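Local coordinates for protein acetyl-xylan esterase (Streptomyces lividans, PDB 2CC0) that removes acetyl groups from xylan as a metal-dependent family 4 carbohydrate esterase, a hydrolase active in plant cell wall degradation, at residues W58-T70 with D78-G90. Sequence-based numbering, arbitrary orientation.
Sequences WVANHSYTHPHMT and DSEISRTQQAIAG. With ZN (zinc ion), chain C.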
ATOM      1  N   TRP A  58      11.693 -14.304   2.022  1.00  8.13           N
ATOM      2  CA  TRP A  58      10.569 -14.551   1.105  1.00  8.54           C
ATOM      3  C   TRP A  58      11.052 -14.111  -0.258  1.00  8.85           C
ATOM      4  O   TRP A  58      11.875 -13.196  -0.365  1.00 10.09           O
ATOM      5  CB  TRP A  58       9.326 -13.774   1.535  1.00 10.73           C
ATOM      6  CG  TRP A  58       8.946 -14.166   2.932  1.00 11.48           C
ATOM      7  CD1 TRP A  58       8.276 -15.300   3.307  1.00 14.69           C
ATOM      8  CD2 TRP A  58       9.274 -13.466   4.144  1.00 11.92           C
ATOM      9  NE1 TRP A  58       8.151 -15.342   4.695  1.00 15.53           N
ATOM     10  CE2 TRP A  58       8.756 -14.231   5.227  1.00 13.63           C
ATOM     11  CE3 TRP A  58       9.946 -12.273   4.423  1.00 10.66           C
ATOM     12  CZ2 TRP A  58       8.884 -13.823   6.575  1.00 13.04           C
ATOM     13  CZ3 TRP A  58      10.080 -11.870   5.764  1.00 13.37           C
ATOM     14  CH2 TRP A  58       9.554 -12.654   6.827  1.00 13.31           C
ATOM     15  N   VAL A  59      10.586 -14.794  -1.288  1.00  7.78           N
ATOM     16  CA  VAL A  59      11.059 -14.516  -2.651  1.00  7.71           C
ATOM     17  C   VAL A  59       9.859 -14.012  -3.454  1.00  7.84           C
ATOM     18  O   VAL A  59       8.763 -14.596  -3.409  1.00  8.33           O
ATOM     19  CB  VAL A  59      11.646 -15.784  -3.327  1.00  8.09           C
ATOM     20  CG1 VAL A  59      12.220 -15.405  -4.699  1.00  9.52           C
ATOM     21  CG2 VAL A  59      12.713 -16.410  -2.416  1.00  8.92           C
ATOM     22  N   ALA A  60      10.087 -12.927  -4.185  1.00  7.22           N
ATOM     23  CA  ALA A  60       9.038 -12.257  -4.929  1.00  5.97           C
ATOM     24  C   ALA A  60       9.486 -11.935  -6.354  1.00  6.47           C
ATOM     25  O   ALA A  60      10.652 -12.124  -6.708  1.00  7.40           O
ATOM     26  CB  ALA A  60       8.574 -10.993  -4.192  1.00  6.67           C
ATOM     27  N   ASN A  61       8.513 -11.522  -7.162  1.00  6.08           N
ATOM     28  CA  ASN A  61       8.667 -11.373  -8.632  1.00  6.37           C
ATOM     29  C   ASN A  61       9.059  -9.941  -8.994  1.00  6.38           C
ATOM     30  O   ASN A  61       8.356  -8.991  -8.603  1.00  7.05           O
ATOM     31  CB  ASN A  61       7.319 -11.785  -9.277  1.00  7.12           C
ATOM     32  CG  ASN A  61       7.330 -11.818 -10.808  1.00  7.68           C
ATOM     33  OD1 ASN A  61       7.897 -10.950 -11.482  1.00  7.54           O
ATOM     34  ND2 ASN A  61       6.591 -12.797 -11.359  1.00  7.83           N
ATOM     35  N   HIS A  62      10.149  -9.781  -9.753  1.00  6.88           N
ATOM     36  CA  HIS A  62      10.614  -8.449 -10.155  1.00  7.36           C
ATOM     37  C   HIS A  62      10.777  -8.355 -11.694  1.00  7.40           C
ATOM     38  O   HIS A  62      11.596  -7.569 -12.175  1.00  8.48           O
ATOM     39  CB  HIS A  62      11.911  -8.080  -9.428  1.00  8.12           C
ATOM     40  CG  HIS A  62      12.269  -6.619  -9.486  1.00  8.08           C
ATOM     41  ND1 HIS A  62      11.338  -5.597  -9.397  1.00  9.29           N
ATOM     42  CD2 HIS A  62      13.475  -6.017  -9.558  1.00  9.04           C
ATOM     43  CE1 HIS A  62      11.961  -4.426  -9.445  1.00  9.63           C
ATOM     44  NE2 HIS A  62      13.258  -4.653  -9.544  1.00  8.60           N
ATOM     45  N   SER A  63       9.926  -9.093 -12.425  1.00  7.92           N
ATOM     46  CA  SER A  63       9.967  -9.243 -13.904  1.00  7.60           C
ATOM     47  C   SER A  63      11.139 -10.116 -14.348  1.00  7.36           C
ATOM     48  O   SER A  63      12.000 -10.471 -13.530  1.00  7.97           O
ATOM     49  CB  SER A  63      10.008  -7.897 -14.635  1.00  7.31           C
ATOM     50  OG  SER A  63      11.345  -7.400 -14.693  1.00  8.38           O
ATOM     51  N   TYR A  64      11.164 -10.457 -15.639  1.00  7.96           N
ATOM     52  CA  TYR A  64      12.195 -11.368 -16.149  1.00  7.96           C
ATOM     53  C   TYR A  64      13.493 -10.646 -16.497  1.00  8.53           C
ATOM     54  O   TYR A  64      14.573 -11.137 -16.152  1.00  8.94           O
ATOM     55  CB  TYR A  64      11.699 -12.196 -17.343  1.00  9.60           C
ATOM     56  CG  TYR A  64      12.469 -13.489 -17.479  1.00  9.72           C
ATOM     57  CD1 TYR A  64      12.114 -14.611 -16.721  1.00 11.01           C
ATOM     58  CD2 TYR A  64      13.559 -13.596 -18.360  1.00 11.29           C
ATOM     59  CE1 TYR A  64      12.832 -15.829 -16.819  1.00 10.98           C
ATOM     60  CE2 TYR A  64      14.287 -14.805 -18.454  1.00 11.01           C
ATOM     61  CZ  TYR A  64      13.916 -15.901 -17.697  1.00 12.02           C
ATOM     62  OH  TYR A  64      14.643 -17.080 -17.790  1.00 13.53           O
ATOM     63  N   THR A  65      13.382  -9.496 -17.156  1.00  9.28           N
ATOM     64  CA  THR A  65      14.567  -8.791 -17.662  1.00  9.60           C
ATOM     65  C   THR A  65      14.626  -7.306 -17.207  1.00  9.84           C
ATOM     66  O   THR A  65      15.469  -6.545 -17.689  1.00 10.48           O
ATOM     67  CB  THR A  65      14.601  -8.803 -19.228  1.00 10.31           C
ATOM     68  OG1 THR A  65      13.531  -7.990 -19.746  1.00 12.99           O
ATOM     69  CG2 THR A  65      14.507 -10.225 -19.807  1.00 11.66           C
ATOM     70  N   HIS A  66      13.724  -6.901 -16.310  1.00  9.51           N
ATOM     71  CA  HIS A  66      13.694  -5.540 -15.771  1.00  9.83           C
ATOM     72  C   HIS A  66      13.411  -4.446 -16.845  1.00  9.98           C
ATOM     73  O   HIS A  66      14.092  -3.421 -16.866  1.00 10.54           O
ATOM     74  CB  HIS A  66      15.012  -5.251 -15.005  1.00 10.68           C
ATOM     75  CG  HIS A  66      14.902  -4.171 -13.972  1.00 11.35           C
ATOM     76  ND1 HIS A  66      14.966  -2.830 -14.277  1.00 12.77           N
ATOM     77  CD2 HIS A  66      14.754  -4.239 -12.624  1.00 13.71           C
ATOM     78  CE1 HIS A  66      14.866  -2.118 -13.169  1.00 14.59           C
ATOM     79  NE2 HIS A  66      14.736  -2.946 -12.152  1.00 13.74           N
ATOM     80  N   PRO A  67      12.408  -4.664 -17.716  1.00  9.75           N
ATOM     81  CA  PRO A  67      12.078  -3.620 -18.699  1.00 10.51           C
ATOM     82  C   PRO A  67      11.268  -2.518 -18.038  1.00 10.92           C
ATOM     83  O   PRO A  67      10.761  -2.718 -16.926  1.00 10.80           O
ATOM     84  CB  PRO A  67      11.170  -4.358 -19.696  1.00 11.26           C
ATOM     85  CG  PRO A  67      10.486  -5.381 -18.870  1.00 10.48           C
ATOM     86  CD  PRO A  67      11.511  -5.840 -17.844  1.00 10.01           C
ATOM     87  N   HIS A  68      11.114  -1.390 -18.726  1.00 11.11           N
ATOM     88  CA  HIS A  68      10.103  -0.415 -18.338  1.00 12.35           C
ATOM     89  C   HIS A  68       8.771  -1.018 -18.780  1.00 12.66           C
ATOM     90  O   HIS A  68       8.401  -0.944 -19.939  1.00 13.21           O
ATOM     91  CB  HIS A  68      10.379   0.908 -19.055  1.00 13.61           C
ATOM     92  CG  HIS A  68      11.556   1.649 -18.509  1.00 14.51           C
ATOM     93  ND1 HIS A  68      11.456   2.532 -17.454  1.00 16.59           N
ATOM     94  CD2 HIS A  68      12.862   1.635 -18.869  1.00 16.48           C
ATOM     95  CE1 HIS A  68      12.653   3.023 -17.180  1.00 16.65           C
ATOM     96  NE2 HIS A  68      13.520   2.498 -18.027  1.00 16.90           N
ATOM     97  N   MET A  69       8.040  -1.635 -17.855  1.00 11.99           N
ATOM     98  CA  MET A  69       6.866  -2.483 -18.192  0.50 11.84           C
ATOM     99  C   MET A  69       5.733  -1.716 -18.877  1.00 12.56           C
ATOM    100  O   MET A  69       5.008  -2.275 -19.691  1.00 13.05           O
ATOM    101  CB  MET A  69       6.314  -3.210 -16.944  0.50 10.76           C
ATOM    102  CG  MET A  69       7.235  -4.305 -16.328  0.50  9.65           C
ATOM    103  SD  MET A  69       7.304  -5.915 -17.181  0.50  9.66           S
ATOM    104  CE  MET A  69       5.755  -6.706 -16.703  0.50  8.88           C
ATOM    105  N   THR A  70       5.574  -0.451 -18.522  1.00 13.21           N
ATOM    106  CA  THR A  70       4.475   0.334 -19.077  1.00 15.20           C
ATOM    107  C   THR A  70       4.750   0.697 -20.538  1.00 15.60           C
ATOM    108  O   THR A  70       3.849   1.174 -21.226  1.00 16.90           O
ATOM    109  CB  THR A  70       4.154   1.589 -18.230  1.00 15.98           C
ATOM    110  OG1 THR A  70       5.216   2.540 -18.353  1.00 17.56           O
ATOM    111  CG2 THR A  70       3.938   1.219 -16.749  1.00 16.76           C
ATOM    112  N   ASP A  78       2.751  -9.952 -19.788  1.00 11.15           N
ATOM    113  CA  ASP A  78       2.340 -11.282 -19.364  1.00 11.66           C
ATOM    114  C   ASP A  78       3.530 -12.254 -19.428  1.00 11.59           C
ATOM    115  O   ASP A  78       3.805 -12.971 -18.473  1.00 11.89           O
ATOM    116  CB  ASP A  78       1.180 -11.747 -20.228  1.00 12.72           C
ATOM    117  CG  ASP A  78       0.461 -12.954 -19.643  1.00 15.01           C
ATOM    118  OD1 ASP A  78       1.107 -13.995 -19.465  1.00 16.91           O
ATOM    119  OD2 ASP A  78      -0.762 -12.855 -19.368  1.00 18.68           O
ATOM    120  N   SER A  79       4.258 -12.243 -20.543  1.00 11.54           N
ATOM    121  CA  SER A  79       5.450 -13.063 -20.674  1.00 11.95           C
ATOM    122  C   SER A  79       6.491 -12.786 -19.583  1.00 11.05           C
ATOM    123  O   SER A  79       7.030 -13.710 -18.979  1.00 11.28           O
ATOM    124  CB  SER A  79       6.072 -12.840 -22.067  1.00 12.63           C
ATOM    125  OG  SER A  79       7.247 -13.612 -22.222  1.00 15.15           O
ATOM    126  N   GLU A  80       6.762 -11.514 -19.323  1.00 10.74           N
ATOM    127  CA  GLU A  80       7.752 -11.143 -18.323  1.00 10.18           C
ATOM    128  C   GLU A  80       7.355 -11.651 -16.934  1.00  9.72           C
ATOM    129  O   GLU A  80       8.175 -12.191 -16.182  1.00  9.83           O
ATOM    130  CB  GLU A  80       7.891  -9.613 -18.308  1.00 10.68           C
ATOM    131  CG  GLU A  80       8.726  -9.049 -19.464  1.00 10.32           C
ATOM    132  CD  GLU A  80      10.225  -8.995 -19.184  1.00 11.26           C
ATOM    133  OE1 GLU A  80      10.636  -9.004 -18.011  1.00 11.00           O
ATOM    134  OE2 GLU A  80      11.003  -8.930 -20.169  1.00 14.05           O
ATOM    135  N   ILE A  81       6.092 -11.460 -16.580  1.00  9.32           N
ATOM    136  CA  ILE A  81       5.619 -11.877 -15.256  1.00  9.52           C
ATOM    137  C   ILE A  81       5.524 -13.415 -15.119  1.00  9.52           C
ATOM    138  O   ILE A  81       6.026 -14.015 -14.142  1.00  8.99           O
ATOM    139  CB  ILE A  81       4.299 -11.162 -14.913  1.00  9.61           C
ATOM    140  CG1 ILE A  81       4.633  -9.721 -14.474  1.00 11.77           C
ATOM    141  CG2 ILE A  81       3.572 -11.883 -13.791  1.00 11.05           C
ATOM    142  CD1 ILE A  81       3.417  -8.807 -14.308  1.00 12.52           C
ATOM    143  N   SER A  82       4.907 -14.054 -16.115  1.00 10.13           N
ATOM    144  CA  SER A  82       4.722 -15.499 -16.048  0.50 10.46           C
ATOM    145  C   SER A  82       6.054 -16.265 -16.070  1.00 10.69           C
ATOM    146  O   SER A  82       6.225 -17.223 -15.319  1.00 10.33           O
ATOM    147  CB  SER A  82       3.789 -15.979 -17.152  0.50 11.12           C
ATOM    148  OG  SER A  82       4.305 -15.651 -18.419  0.50 10.01           O
ATOM    149  N   ARG A  83       6.998 -15.842 -16.900  1.00 10.37           N
ATOM    150  CA  ARG A  83       8.299 -16.518 -16.956  0.50 10.69           C
ATOM    151  C   ARG A  83       9.024 -16.403 -15.621  1.00  9.79           C
ATOM    152  O   ARG A  83       9.750 -17.304 -15.213  1.00 10.92           O
ATOM    153  CB  ARG A  83       9.155 -15.967 -18.093  0.50 11.24           C
ATOM    154  CG  ARG A  83       8.691 -16.450 -19.471  0.50 13.62           C
ATOM    155  CD  ARG A  83       8.765 -15.326 -20.489  0.50 16.23           C
ATOM    156  NE  ARG A  83      10.127 -15.024 -20.864  0.50 17.75           N
ATOM    157  CZ  ARG A  83      10.609 -13.814 -21.128  0.50 18.64           C
ATOM    158  NH1 ARG A  83       9.843 -12.734 -21.062  0.50 17.42           N
ATOM    159  NH2 ARG A  83      11.883 -13.695 -21.472  0.50 18.86           N
ATOM    160  N   THR A  84       8.832 -15.263 -14.946  1.00  8.90           N
ATOM    161  CA  THR A  84       9.449 -15.091 -13.639  1.00  8.42           C
ATOM    162  C   THR A  84       8.788 -15.979 -12.550  1.00  8.76           C
ATOM    163  O   THR A  84       9.501 -16.526 -11.687  1.00  8.94           O
ATOM    164  CB  THR A  84       9.479 -13.589 -13.267  1.00  7.54           C
ATOM    165  OG1 THR A  84      10.203 -12.884 -14.289  1.00  8.36           O
ATOM    166  CG2 THR A  84      10.179 -13.388 -11.927  1.00  7.01           C
ATOM    167  N   GLN A  85       7.448 -16.111 -12.585  1.00  8.85           N
ATOM    168  CA  GLN A  85       6.742 -17.041 -11.683  1.00  9.29           C
ATOM    169  C   GLN A  85       7.340 -18.439 -11.865  1.00  9.40           C
ATOM    170  O   GLN A  85       7.709 -19.099 -10.901  1.00  9.88           O
ATOM    171  CB  GLN A  85       5.235 -17.091 -11.988  1.00  9.00           C
ATOM    172  CG  GLN A  85       4.455 -15.797 -11.662  1.00 10.05           C
ATOM    173  CD  GLN A  85       4.499 -15.454 -10.168  1.00 10.51           C
ATOM    174  OE1 GLN A  85       5.417 -14.767  -9.705  1.00  9.49           O
ATOM    175  NE2 GLN A  85       3.541 -15.991  -9.400  1.00 10.73           N
ATOM    176  N   GLN A  86       7.477 -18.834 -13.129  1.00  9.85           N
ATOM    177  CA  GLN A  86       7.994 -20.160 -13.481  1.00 11.25           C
ATOM    178  C   GLN A  86       9.447 -20.332 -13.024  1.00 11.20           C
ATOM    179  O   GLN A  86       9.811 -21.379 -12.483  1.00 12.23           O
ATOM    180  CB  GLN A  86       7.872 -20.362 -14.996  1.00 12.41           C
ATOM    181  CG  GLN A  86       6.422 -20.493 -15.497  1.00 16.61           C
ATOM    182  CD  GLN A  86       6.248 -20.070 -16.961  1.00 24.55           C
ATOM    183  OE1 GLN A  86       7.227 -19.912 -17.697  1.00 25.10           O
ATOM    184  NE2 GLN A  86       4.991 -19.856 -17.379  1.00 25.38           N
ATOM    185  N   ALA A  87      10.284 -19.318 -13.245  1.00 10.54           N
ATOM    186  CA  ALA A  87      11.709 -19.455 -12.897  1.00  9.90           C
ATOM    187  C   ALA A  87      11.902 -19.551 -11.384  1.00 10.04           C
ATOM    188  O   ALA A  87      12.716 -20.346 -10.891  1.00 10.97           O
ATOM    189  CB  ALA A  87      12.536 -18.309 -13.476  1.00 10.29           C
ATOM    190  N   ILE A  88      11.168 -18.724 -10.633  1.00  9.38           N
ATOM    191  CA  ILE A  88      11.312 -18.756  -9.180  1.00  9.11           C
ATOM    192  C   ILE A  88      10.774 -20.072  -8.591  1.00  9.27           C
ATOM    193  O   ILE A  88      11.442 -20.723  -7.756  1.00 10.43           O
ATOM    194  CB  ILE A  88      10.675 -17.496  -8.526  1.00  8.27           C
ATOM    195  CG1 ILE A  88      11.447 -16.248  -8.994  1.00  7.91           C
ATOM    196  CG2 ILE A  88      10.613 -17.645  -7.002  1.00  9.38           C
ATOM    197  CD1 ILE A  88      10.742 -14.900  -8.696  1.00  9.74           C
ATOM    198  N   ALA A  89       9.592 -20.476  -9.036  1.00 10.36           N
ATOM    199  CA  ALA A  89       9.027 -21.742  -8.576  1.00 10.42           C
ATOM    200  C   ALA A  89       9.927 -22.923  -8.931  1.00 11.44           C
ATOM    201  O   ALA A  89      10.165 -23.821  -8.095  1.00 13.04           O
ATOM    202  CB  ALA A  89       7.632 -21.920  -9.159  1.00 10.93           C
ATOM    203  N   GLY A  90      10.411 -22.926 -10.167  1.00 11.15           N
ATOM    204  CA  GLY A  90      11.299 -23.995 -10.661  1.00 12.72           C
ATOM    205  C   GLY A  90      12.569 -24.124  -9.846  1.00 13.02           C
ATOM    206  O   GLY A  90      13.096 -25.224  -9.661  1.00 14.63           O
TER
HETATM  207 ZN    ZN C 200      14.804  -3.288  -9.957  0.50 12.92          ZN
HETATM  208  O   HOH W   1      16.335  -1.916  -9.654  1.00 29.49           O
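E80 reaches from helix 74-90 into the loop that follows strand 58-61 and is gripped there by three hydrogen bonds. Its OE1 takes two backbone donors: Y64 N, 2.8 Å away on the anti side and well out of the carboxylate plane, and T65 N, 2.9 Å away on the syn lone pair. E80 OE2 receives T65 OG1 at 2.7 Å. A bend at chi2 (-87°) turns the carboxylate toward these donors, while the ring of P67 packs against it, P67 CD 3.3 Å from E80 OE1.

N61 makes the second polar anchor. Its ND2 gives a nearly straight bond to Q85 OE1 (2.8 Å) and a more bent one to I81 O, both acceptors lying in its amide plane; I81 O also receives Q85 N within the helix. The other end of the amide, OD1, accepts S63 N in an Asx turn; one amide thus shapes the turn with OD1 and holds the helix with ND2. The methyl CG2 of T84 presses on this amide, and T84 OG1 is bonded back to E80 O.

Y64 lies over the helix surface; in the conformer given, the guanidinium of R83 stacks off-centre on one ring face, planes 27° apart. An apolar contact, V59 CG1 on I88 CG2 (3.6 Å), closes the strand end.

H62 and H66 point away from the helix and bind zinc through NE2, with D13 completing the protein ligands; H62 ND1 donates to R100 O. Braced from behind by the helix, HSYTH is the H-(S/T)-x-x-H zinc-binding motif of the family 4 carbohydrate esterases.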